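L0028 (Mitochondria associated protein) (PDB 3GCG) binds the host GTPase Cdc42 and probably acts as a bacterial mimic of a guanine nucleotide exchange factor. Local coordinates at residues B[56-60]-B[76-80]. Residues are numbered along the deposited sequence; the frame is centred on the assembly and turned at random.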
loop_
_atom_site.group_PDB
_atom_site.type_symbol
_atom_site.label_atom_id
_atom_site.label_comp_id
_atom_site.label_asym_id
_atom_site.label_seq_id
_atom_site.Cartn_x
_atom_site.Cartn_y
_atom_site.Cartn_z
ATOM N N VAL B 56 13.694 -2.664 -6.462
ATOM C CA VAL B 56 13.797 -2.932 -7.888
ATOM C C VAL B 56 12.725 -2.168 -8.655
ATOM O O VAL B 56 13.020 -1.519 -9.651
ATOM C CB VAL B 56 13.648 -4.436 -8.197
ATOM C CG1 VAL B 56 13.553 -4.643 -9.692
ATOM C CG2 VAL B 56 14.832 -5.210 -7.638
ATOM N N ASN B 57 11.480 -2.248 -8.197
ATOM C CA ASN B 57 10.389 -1.544 -8.863
ATOM C C ASN B 57 10.594 -0.034 -8.862
ATOM O O ASN B 57 10.205 0.653 -9.795
ATOM C CB ASN B 57 9.050 -1.876 -8.205
ATOM C CG ASN B 57 8.392 -3.078 -8.827
ATOM O OD1 ASN B 57 8.301 -3.177 -10.043
ATOM N ND2 ASN B 57 7.921 -4.000 -7.996
ATOM N N ARG B 58 11.206 0.460 -7.797
ATOM C CA ARG B 58 11.492 1.877 -7.633
ATOM C C ARG B 58 12.502 2.307 -8.693
ATOM O O ARG B 58 12.398 3.394 -9.268
ATOM C CB ARG B 58 12.086 2.109 -6.247
ATOM C CG ARG B 58 11.820 3.464 -5.662
ATOM C CD ARG B 58 11.267 3.305 -4.252
ATOM N NE ARG B 58 10.254 4.313 -3.971
ATOM C CZ ARG B 58 10.516 5.543 -3.548
ATOM N NH1 ARG B 58 11.765 5.934 -3.334
ATOM N NH2 ARG B 58 9.524 6.394 -3.374
ATOM N N THR B 59 13.490 1.450 -8.935
ATOM C CA THR B 59 14.520 1.745 -9.921
ATOM C C THR B 59 13.894 1.746 -11.315
ATOM O O THR B 59 14.258 2.554 -12.172
ATOM C CB THR B 59 15.660 0.701 -9.858
ATOM O OG1 THR B 59 16.197 0.658 -8.529
ATOM C CG2 THR B 59 16.771 1.064 -10.825
ATOM N N LEU B 60 12.951 0.838 -11.536
ATOM C CA LEU B 60 12.278 0.773 -12.823
ATOM C C LEU B 60 11.439 2.029 -13.025
ATOM O O LEU B 60 11.419 2.593 -14.118
ATOM C CB LEU B 60 11.394 -0.475 -12.903
ATOM C CG LEU B 60 12.155 -1.763 -13.222
ATOM C CD1 LEU B 60 11.260 -2.976 -13.036
ATOM C CD2 LEU B 60 12.664 -1.678 -14.649
ATOM N N LYS B 76 9.535 -6.638 -17.904
ATOM C CA LYS B 76 9.667 -6.392 -16.473
ATOM C C LYS B 76 10.040 -7.709 -15.780
ATOM O O LYS B 76 10.901 -7.739 -14.900
ATOM C CB LYS B 76 8.356 -5.850 -15.914
ATOM C CG LYS B 76 8.387 -5.481 -14.449
ATOM C CD LYS B 76 7.008 -4.999 -14.018
ATOM C CE LYS B 76 6.928 -4.680 -12.527
ATOM N NZ LYS B 76 5.590 -4.101 -12.186
ATOM N N GLY B 77 9.398 -8.797 -16.199
ATOM C CA GLY B 77 9.689 -10.096 -15.620
ATOM C C GLY B 77 11.118 -10.539 -15.890
ATOM O O GLY B 77 11.788 -11.083 -15.007
ATOM N N HIS B 78 11.602 -10.318 -17.107
ATOM C CA HIS B 78 12.966 -10.717 -17.416
ATOM C C HIS B 78 13.926 -9.940 -16.513
ATOM O O HIS B 78 14.924 -10.485 -16.026
ATOM C CB HIS B 78 13.285 -10.458 -18.887
ATOM C CG HIS B 78 12.373 -11.172 -19.833
ATOM N ND1 HIS B 78 12.159 -12.531 -19.773
ATOM C CD2 HIS B 78 11.608 -10.713 -20.854
ATOM C CE1 HIS B 78 11.301 -12.882 -20.717
ATOM N NE2 HIS B 78 10.952 -11.798 -21.386
ATOM N N ILE B 79 13.611 -8.669 -16.277
ATOM C CA ILE B 79 14.453 -7.841 -15.427
ATOM C C ILE B 79 14.431 -8.370 -13.993
ATOM O O ILE B 79 15.475 -8.464 -13.343
ATOM C CB ILE B 79 14.003 -6.356 -15.476
ATOM C CG1 ILE B 79 14.336 -5.767 -16.856
ATOM C CG2 ILE B 79 14.710 -5.552 -14.402
ATOM C CD1 ILE B 79 13.796 -4.371 -17.091
ATOM N N PHE B 80 13.250 -8.742 -13.512
ATOM C CA PHE B 80 13.135 -9.264 -12.165
ATOM C C PHE B 80 13.867 -10.593 -11.980
ATOM O O PHE B 80 14.495 -10.815 -10.947
ATOM C CB PHE B 80 11.661 -9.404 -11.765
ATOM C CG PHE B 80 11.168 -8.273 -10.905
ATOM C CD1 PHE B 80 10.818 -7.054 -11.465
ATOM C CD2 PHE B 80 11.120 -8.412 -9.522
ATOM C CE1 PHE B 80 10.430 -5.990 -10.657
ATOM C CE2 PHE B 80 10.736 -7.359 -8.708
ATOM C CZ PHE B 80 10.392 -6.144 -9.274
#
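Helices 41-67 and 73-87 follow each other in the chain, and their short segments 56-60 and 76-80 cross obliquely, with 131° between their N-to-C directions and the axes 11.5 Å apart at closest approach, so side chains rather than backbones make the contact. Lys76 opens it: with all four chi angles near 180°, its extended chain passes Leu60 (Lys76 CG to Leu60 CD1, 4.1 Å) and brings Lys76 CE to 3.2 Å from Asn57 OD1, without a hydrogen bond between the two residues. Ile79 points its CA-to-CB bond at the partner helix and meets Leu60 through methyls, Ile79 CD1 lying 3.8 Å from Leu60 CD2. Phe80 contributes the largest covered area, 69 Å². Val56 CG1 sits over one ring face, 3.8 Å from the centroid of the Phe80 ring and 25° off its normal, a CH-pi contact, while Leu60 CD1 approaches Phe80 CE1 at 3.9 Å. Asn57 ND2 is 3.5 Å from Phe80 CZ, but its hydrogen bonds go to the carbonyls of Met93 and Gly95, tying helix 41-67 to the segment beyond helix 73-87. Helix 152-166 joins these two in one helical bundle, through Thr159 on Val56 and Ile163 on Leu60, and Arg58 makes a salt bridge to an acidic side chain of the Cdc42 chain. With no hydrogen bond across the 279 Å² buried, apolar and CH-pi contacts hold the two segments together, while Asn57 ND2 is satisfied by backbone carbonyls outside them.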